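Local coordinates for tapirin (Caldicellulosiruptor hydrothermalis, PDB 6N2C), which probably binds cellulose through its beta-helical C-terminal domain, which also carries a zinc ion, and so may attach the bacterium to plant biomass, at residues A[360-365]-A[385-390]; A[379-384]-A[398-403]. One frame throughout, in Å; residues are numbered along the deposited sequence. Where two conformers were deposited one is given.

Contact 1 (A[360-365]-A[385-390]); sequences LDIIGS and GEVKLN
The end of strand 360-363 and the turn that leads into strand 388-390 meet at 124° to each other, nearest at S365 and V387, whose CA atoms are 4.6 Å apart. I362 carries the apolar part. Its CG2, anti to the backbone N, lies 3.8 Å from CG1 of V387, and the two side chains cross at about a right angle. The same V387 CG1 also packs against backbone carbonyls, 3.4 Å from G364 O and close to I362 O. The other branch of I362 leads to CD1, which meets L389 CD2 tip to tip at 3.6 Å. At this corner of the parallel beta-helix, one strand face gives way to the next and the inward side chains of both fill the interior, I369, further along the coil of I362, touching both I362 and L389. At the outer side, S365 CA makes a CA-H...O contact of 3.4 Å with E386 O. E386, centre of an inverse gamma turn closed by a weak V387 N to G385 O bond, sends its carboxylate away to the backbone N atoms of N406 and S407. K388, bent at chi3, brings CE to 3.5 Å from S365 O.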
ATOM      1  N   LEU A 360      21.098 -13.174   0.845  1.00 16.60           N
ATOM      2  CA  LEU A 360      20.224 -13.739  -0.172  1.00 19.89           C
ATOM      3  C   LEU A 360      20.202 -15.253   0.077  1.00 19.16           C
ATOM      4  O   LEU A 360      21.269 -15.919   0.003  1.00 17.36           O
ATOM      5  CB  LEU A 360      20.741 -13.423  -1.583  1.00 18.78           C
ATOM      6  CG  LEU A 360      19.996 -14.165  -2.701  1.00 23.80           C
ATOM      7  CD1 LEU A 360      18.485 -13.928  -2.740  1.00 23.57           C
ATOM      8  CD2 LEU A 360      20.552 -13.904  -4.062  1.00 24.74           C
ATOM      9  N   ASP A 361      19.043 -15.800   0.404  1.00 18.47           N
ATOM     10  CA  ASP A 361      18.966 -17.246   0.751  1.00 20.37           C
ATOM     11  C   ASP A 361      18.002 -17.894  -0.192  1.00 22.14           C
ATOM     12  O   ASP A 361      16.920 -17.357  -0.391  1.00 19.99           O
ATOM     13  CB  ASP A 361      18.408 -17.418   2.159  1.00 21.12           C
ATOM     14  CG  ASP A 361      19.374 -17.051   3.283  1.00 26.19           C
ATOM     15  OD1 ASP A 361      20.106 -16.055   3.169  1.00 28.70           O
ATOM     16  OD2 ASP A 361      19.374 -17.793   4.343  1.00 31.14           O
ATOM     17  N   ILE A 362      18.376 -19.044  -0.795  1.00 19.31           N
ATOM     18  CA  ILE A 362      17.508 -19.775  -1.725  1.00 19.99           C
ATOM     19  C   ILE A 362      17.545 -21.231  -1.236  1.00 20.57           C
ATOM     20  O   ILE A 362      18.676 -21.820  -1.136  1.00 18.42           O
ATOM     21  CB  ILE A 362      18.028 -19.700  -3.130  1.00 20.04           C
ATOM     22  CG1 ILE A 362      18.395 -18.223  -3.531  1.00 26.95           C
ATOM     23  CG2 ILE A 362      17.023 -20.138  -4.149  1.00 21.54           C
ATOM     24  CD1 ILE A 362      19.612 -18.109  -4.388  1.00 30.71           C
ATOM     25  N   ILE A 363      16.380 -21.773  -0.863  1.00 21.19           N
ATOM     26  CA  ILE A 363      16.341 -22.962   0.029  1.00 20.61           C
ATOM     27  C   ILE A 363      15.412 -23.976  -0.570  1.00 21.60           C
ATOM     28  O   ILE A 363      14.188 -23.726  -0.714  1.00 20.06           O
ATOM     29  CB  ILE A 363      15.895 -22.664   1.472  1.00 23.38           C
ATOM     30  CG1 ILE A 363      16.688 -21.521   2.133  1.00 24.61           C
ATOM     31  CG2 ILE A 363      16.008 -23.920   2.344  1.00 25.18           C
ATOM     32  CD1 ILE A 363      18.185 -21.688   2.247  1.00 26.25           C
ATOM     33  N   GLY A 364      15.972 -25.133  -0.989  1.00 21.84           N
ATOM     34  CA  GLY A 364      15.184 -26.197  -1.537  1.00 24.78           C
ATOM     35  C   GLY A 364      15.003 -26.256  -3.018  1.00 25.51           C
ATOM     36  O   GLY A 364      15.144 -25.312  -3.755  1.00 26.71           O
ATOM     37  N   SER A 365      14.597 -27.447  -3.464  0.65 27.14           N
ATOM     38  CA  SER A 365      14.536 -27.799  -4.839  0.65 23.80           C
ATOM     39  C   SER A 365      13.411 -27.147  -5.674  0.65 23.28           C
ATOM     40  O   SER A 365      13.502 -27.111  -6.898  0.65 25.41           O
ATOM     41  CB  SER A 365      14.500 -29.372  -4.966  0.65 26.78           C
ATOM     42  OG  SER A 365      13.229 -29.869  -4.568  0.65 25.58           O
ATOM     43  N   GLY A 385      20.261 -27.089  -1.163  1.00 25.92           N
ATOM     44  CA  GLY A 385      19.546 -27.924  -2.109  1.00 26.42           C
ATOM     45  C   GLY A 385      19.703 -27.616  -3.551  1.00 26.95           C
ATOM     46  O   GLY A 385      20.458 -26.708  -3.912  1.00 24.19           O
ATOM     47  N   GLU A 386      18.967 -28.348  -4.390  1.00 22.89           N
ATOM     48  CA  GLU A 386      19.109 -28.274  -5.828  1.00 24.45           C
ATOM     49  C   GLU A 386      18.150 -27.205  -6.244  1.00 25.12           C
ATOM     50  O   GLU A 386      17.173 -27.421  -6.966  1.00 25.09           O
ATOM     51  CB  GLU A 386      18.838 -29.623  -6.520  1.00 28.95           C
ATOM     52  CG  GLU A 386      19.889 -30.733  -6.094  1.00 28.34           C
ATOM     53  CD  GLU A 386      21.295 -30.532  -6.683  1.00 34.83           C
ATOM     54  OE1 GLU A 386      21.452 -29.754  -7.665  1.00 37.59           O
ATOM     55  OE2 GLU A 386      22.307 -31.107  -6.149  1.00 36.02           O
ATOM     56  N   VAL A 387      18.513 -25.973  -5.851  1.00 23.85           N
ATOM     57  CA  VAL A 387      17.714 -24.802  -6.260  1.00 22.81           C
ATOM     58  C   VAL A 387      17.640 -24.622  -7.788  1.00 23.06           C
ATOM     59  O   VAL A 387      18.447 -25.119  -8.540  1.00 22.98           O
ATOM     60  CB  VAL A 387      18.235 -23.521  -5.526  1.00 20.04           C
ATOM     61  CG1 VAL A 387      18.169 -23.721  -4.025  1.00 21.32           C
ATOM     62  CG2 VAL A 387      19.633 -23.132  -5.960  1.00 22.03           C
ATOM     63  N   LYS A 388      16.658 -23.842  -8.251  1.00 21.78           N
ATOM     64  CA  LYS A 388      16.541 -23.502  -9.600  1.00 22.26           C
ATOM     65  C   LYS A 388      16.907 -22.032  -9.799  1.00 27.87           C
ATOM     66  O   LYS A 388      16.072 -21.145  -9.477  1.00 25.83           O
ATOM     67  CB  LYS A 388      15.150 -23.716 -10.085  1.00 27.29           C
ATOM     68  CG  LYS A 388      14.784 -25.194 -10.177  1.00 33.33           C
ATOM     69  CD  LYS A 388      13.396 -25.313 -10.799  1.00 42.61           C
ATOM     70  CE  LYS A 388      12.578 -26.427 -10.176  1.00 50.63           C
ATOM     71  NZ  LYS A 388      13.284 -27.720 -10.381  1.00 54.80           N
ATOM     72  N   LEU A 389      18.104 -21.778 -10.322  0.61 24.60           N
ATOM     73  CA  LEU A 389      18.603 -20.414 -10.536  0.61 27.00           C
ATOM     74  C   LEU A 389      18.948 -20.273 -11.985  0.61 28.39           C
ATOM     75  O   LEU A 389      19.652 -21.126 -12.539  0.61 34.15           O
ATOM     76  CB  LEU A 389      19.877 -20.147  -9.779  0.61 29.46           C
ATOM     77  CG  LEU A 389      19.960 -20.223  -8.287  0.61 28.41           C
ATOM     78  CD1 LEU A 389      21.350 -19.758  -7.881  0.61 29.93           C
ATOM     79  CD2 LEU A 389      18.864 -19.309  -7.735  0.61 35.30           C
ATOM     80  N   ASN A 390      18.401 -19.262 -12.624  1.00 23.73           N
ATOM     81  CA  ASN A 390      18.685 -18.949 -14.011  1.00 22.83           C
ATOM     82  C   ASN A 390      18.911 -17.423 -14.116  1.00 25.14           C
ATOM     83  O   ASN A 390      17.918 -16.650 -14.247  1.00 24.86           O
ATOM     84  CB  ASN A 390      17.522 -19.437 -14.864  1.00 23.88           C
ATOM     85  CG  ASN A 390      17.720 -19.143 -16.325  1.00 26.50           C
ATOM     86  OD1 ASN A 390      18.865 -18.995 -16.797  1.00 30.00           O
ATOM     87  ND2 ASN A 390      16.633 -18.986 -17.033  1.00 29.25           N
TER

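Contact 2 (A[379-384]-A[398-403]); sequences NNLKID and GTITIS
Strands 380-384 and 400-403 run parallel, 5° apart in direction with their axes 4.7 Å from each other, and pair L381 with I400, K382 with T401, I383 with I402 and D384 with S403. Four backbone bonds alternate between them: L381 N to T399 O, T401 N to L381 O, I383 N to T401 O and S403 N to I383 O. The third is close to linear at the acceptor, with a C=O...N angle of 172°. N380 continues the pairing with its side chain. Its CB lies 3.7 Å from T399 O; CG, anti to the carbonyl carbon (chi1 -67°), is 4.0 Å from T399 N; and OD1 accepts the T399 N-H at 2.9 Å, in the plane of the amide group. A water also donates to OD1 and bonds T399 OG1, while ND2 hydrogen-bonds N359 OD1 of the preceding coil. Strands of successive coils aligned in register, with aliphatic residues stacked on one face, L381 on I400 and I383 on I402, are characteristic of the parallel beta-helix. On that face L381 CB touches I400 CG1, and I383 CB lies 4.3 Å from I402 CG2. K382, T401, D384 and S403 occupy the other, where a second water accepts from K382 NZ, donates to I383 O and bonds S403 OG, tying both strands together. K382 is extended until its last torsion, which turns NZ aside; this amine is 4.2 Å from T401 CG2. D384 OD1, held mainly by N404 ND2, approaches S403 OG at 3.3 Å in a weak, long contact, since the hydroxyl proton could instead go to a different acceptor.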
ATOM      1  N   ASN A 379      25.731  -9.554  -0.082  1.00 16.28           N
ATOM      2  CA  ASN A 379      26.820  -9.746   0.846  1.00 23.05           C
ATOM      3  C   ASN A 379      27.024 -11.238   1.149  1.00 24.16           C
ATOM      4  O   ASN A 379      28.110 -11.788   0.916  1.00 24.51           O
ATOM      5  CB  ASN A 379      26.605  -8.942   2.114  1.00 23.87           C
ATOM      6  CG  ASN A 379      27.651  -9.321   3.209  1.00 32.14           C
ATOM      7  OD1 ASN A 379      28.820  -9.582   2.897  1.00 37.28           O
ATOM      8  ND2 ASN A 379      27.245  -9.266   4.469  1.00 36.83           N
ATOM      9  N   ASN A 380      25.962 -11.938   1.576  1.00 20.30           N
ATOM     10  CA  ASN A 380      26.063 -13.352   1.783  1.00 21.46           C
ATOM     11  C   ASN A 380      25.047 -14.049   0.915  1.00 20.61           C
ATOM     12  O   ASN A 380      23.902 -13.589   0.800  1.00 20.28           O
ATOM     13  CB  ASN A 380      25.873 -13.711   3.244  1.00 19.85           C
ATOM     14  CG  ASN A 380      26.990 -13.197   4.127  1.00 26.35           C
ATOM     15  OD1 ASN A 380      28.187 -13.304   3.815  1.00 21.36           O
ATOM     16  ND2 ASN A 380      26.597 -12.662   5.297  1.00 31.54           N
ATOM     17  N   LEU A 381      25.463 -15.177   0.330  1.00 21.33           N
ATOM     18  CA  LEU A 381      24.619 -16.048  -0.492  1.00 18.87           C
ATOM     19  C   LEU A 381      24.547 -17.403   0.170  1.00 21.36           C
ATOM     20  O   LEU A 381      25.603 -17.999   0.417  1.00 19.09           O
ATOM     21  CB  LEU A 381      25.212 -16.237  -1.830  1.00 20.40           C
ATOM     22  CG  LEU A 381      24.486 -17.177  -2.839  1.00 21.53           C
ATOM     23  CD1 LEU A 381      23.108 -16.655  -3.087  1.00 21.34           C
ATOM     24  CD2 LEU A 381      25.192 -17.271  -4.145  1.00 23.03           C
ATOM     25  N   LYS A 382      23.330 -17.893   0.468  1.00 18.50           N
ATOM     26  CA  LYS A 382      23.114 -19.255   0.985  1.00 20.92           C
ATOM     27  C   LYS A 382      22.253 -20.015   0.018  1.00 19.82           C
ATOM     28  O   LYS A 382      21.191 -19.539  -0.360  1.00 22.61           O
ATOM     29  CB  LYS A 382      22.444 -19.266   2.366  1.00 22.21           C
ATOM     30  CG  LYS A 382      22.192 -20.656   2.934  1.00 25.40           C
ATOM     31  CD  LYS A 382      21.619 -20.533   4.333  1.00 28.12           C
ATOM     32  CE  LYS A 382      21.308 -21.860   4.970  1.00 31.75           C
ATOM     33  NZ  LYS A 382      22.488 -22.801   5.206  1.00 33.65           N
ATOM     34  N   ILE A 383      22.750 -21.159  -0.471  1.00 20.58           N
ATOM     35  CA  ILE A 383      22.033 -22.077  -1.346  1.00 22.31           C
ATOM     36  C   ILE A 383      22.008 -23.438  -0.584  1.00 24.22           C
ATOM     37  O   ILE A 383      23.063 -23.923  -0.133  1.00 21.53           O
ATOM     38  CB  ILE A 383      22.736 -22.214  -2.678  1.00 24.31           C
ATOM     39  CG1 ILE A 383      22.570 -20.925  -3.485  1.00 24.47           C
ATOM     40  CG2 ILE A 383      22.145 -23.365  -3.477  1.00 26.44           C
ATOM     41  CD1 ILE A 383      23.388 -20.904  -4.717  1.00 26.47           C
ATOM     42  N   ASP A 384      20.789 -23.940  -0.312  1.00 23.49           N
ATOM     43  CA  ASP A 384      20.584 -25.222   0.315  1.00 22.41           C
ATOM     44  C   ASP A 384      19.709 -26.028  -0.614  1.00 25.39           C
ATOM     45  O   ASP A 384      18.522 -25.683  -0.877  1.00 23.49           O
ATOM     46  CB  ASP A 384      20.022 -25.029   1.725  1.00 23.04           C
ATOM     47  CG  ASP A 384      19.662 -26.334   2.402  1.00 29.22           C
ATOM     48  OD1 ASP A 384      20.078 -27.356   1.909  1.00 31.18           O
ATOM     49  OD2 ASP A 384      18.955 -26.256   3.409  1.00 34.14           O
ATOM     50  N   GLY A 398      30.626 -11.213   0.434  1.00 17.78           N
ATOM     51  CA  GLY A 398      30.845 -11.804   1.731  1.00 19.99           C
ATOM     52  C   GLY A 398      31.167 -13.272   1.590  1.00 22.12           C
ATOM     53  O   GLY A 398      32.169 -13.612   1.000  1.00 21.23           O
ATOM     54  N   THR A 399      30.273 -14.152   2.052  1.00 17.83           N
ATOM     55  CA  THR A 399      30.544 -15.582   2.028  1.00 18.46           C
ATOM     56  C   THR A 399      29.389 -16.260   1.283  1.00 17.91           C
ATOM     57  O   THR A 399      28.188 -15.905   1.453  1.00 17.77           O
ATOM     58  CB  THR A 399      30.595 -16.033   3.491  1.00 21.52           C
ATOM     59  OG1 THR A 399      31.718 -15.372   4.130  1.00 23.02           O
ATOM     60  CG2 THR A 399      30.732 -17.514   3.601  1.00 23.00           C
ATOM     61  N   ILE A 400      29.734 -17.281   0.511  1.00 18.75           N
ATOM     62  CA  ILE A 400      28.759 -18.191  -0.124  1.00 20.39           C
ATOM     63  C   ILE A 400      28.770 -19.457   0.734  1.00 21.12           C
ATOM     64  O   ILE A 400      29.853 -20.104   0.914  1.00 21.32           O
ATOM     65  CB  ILE A 400      29.169 -18.550  -1.537  1.00 21.26           C
ATOM     66  CG1 ILE A 400      29.192 -17.323  -2.398  1.00 21.53           C
ATOM     67  CG2 ILE A 400      28.231 -19.569  -2.185  1.00 21.07           C
ATOM     68  CD1 ILE A 400      29.539 -17.491  -3.842  1.00 21.95           C
ATOM     69  N   THR A 401      27.579 -19.808   1.254  1.00 20.07           N
ATOM     70  CA  THR A 401      27.388 -21.000   2.037  1.00 22.94           C
ATOM     71  C   THR A 401      26.538 -21.959   1.161  1.00 24.30           C
ATOM     72  O   THR A 401      25.402 -21.635   0.767  1.00 22.41           O
ATOM     73  CB  THR A 401      26.721 -20.646   3.350  1.00 24.10           C
ATOM     74  OG1 THR A 401      27.629 -19.815   4.100  1.00 24.84           O
ATOM     75  CG2 THR A 401      26.474 -21.900   4.163  1.00 28.55           C
ATOM     76  N   ILE A 402      27.110 -23.130   0.854  0.63 23.37           N
ATOM     77  CA  ILE A 402      26.398 -24.149   0.102  0.63 24.94           C
ATOM     78  C   ILE A 402      26.203 -25.414   0.955  0.63 24.56           C
ATOM     79  O   ILE A 402      27.041 -25.748   1.816  0.63 19.86           O
ATOM     80  CB  ILE A 402      27.072 -24.472  -1.221  0.63 24.57           C
ATOM     81  CG1 ILE A 402      28.588 -24.765  -1.044  0.63 25.15           C
ATOM     82  CG2 ILE A 402      26.896 -23.312  -2.189  0.63 25.29           C
ATOM     83  CD1 ILE A 402      29.186 -25.481  -2.244  0.63 26.38           C
ATOM     84  N   SER A 403      25.063 -26.051   0.739  1.00 24.90           N
ATOM     85  CA  SER A 403      24.774 -27.356   1.381  1.00 26.04           C
ATOM     86  C   SER A 403      23.801 -28.135   0.570  1.00 30.33           C
ATOM     87  O   SER A 403      22.989 -27.581  -0.176  1.00 22.97           O
ATOM     88  CB  SER A 403      24.294 -27.166   2.790  1.00 26.94           C
ATOM     89  OG  SER A 403      23.099 -26.440   2.846  1.00 30.84           O
TER
HETATM   90  O   HOH W   1      30.400 -12.989   5.226  0.94 45.29           O
HETATM   91  O   HOH W   2      23.552 -23.650   2.893  1.00 25.39           O

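Overall arrangement
The two contacts have centres 11 Å apart and lie on three successive coils near one end of the beta-helix, away from the zinc site of H530, D532 and E551. Their segments alternate along the chain: 360-365, 379-384, 385-390, 398-403. Strand 380-384 lies between 359-363 and 400-403 on one face, and 379-384 runs directly into 385-390, turning the corner to the face of strand 388-391. Both contacts join neighbouring coils; contact 2 does so within one face, contact 1 diagonally across the corner to the next face. Probable backbone bonds from L360 N to N380 O and from G364 N to D384 O connect them, continuing the stacking of coils that builds this elongated domain.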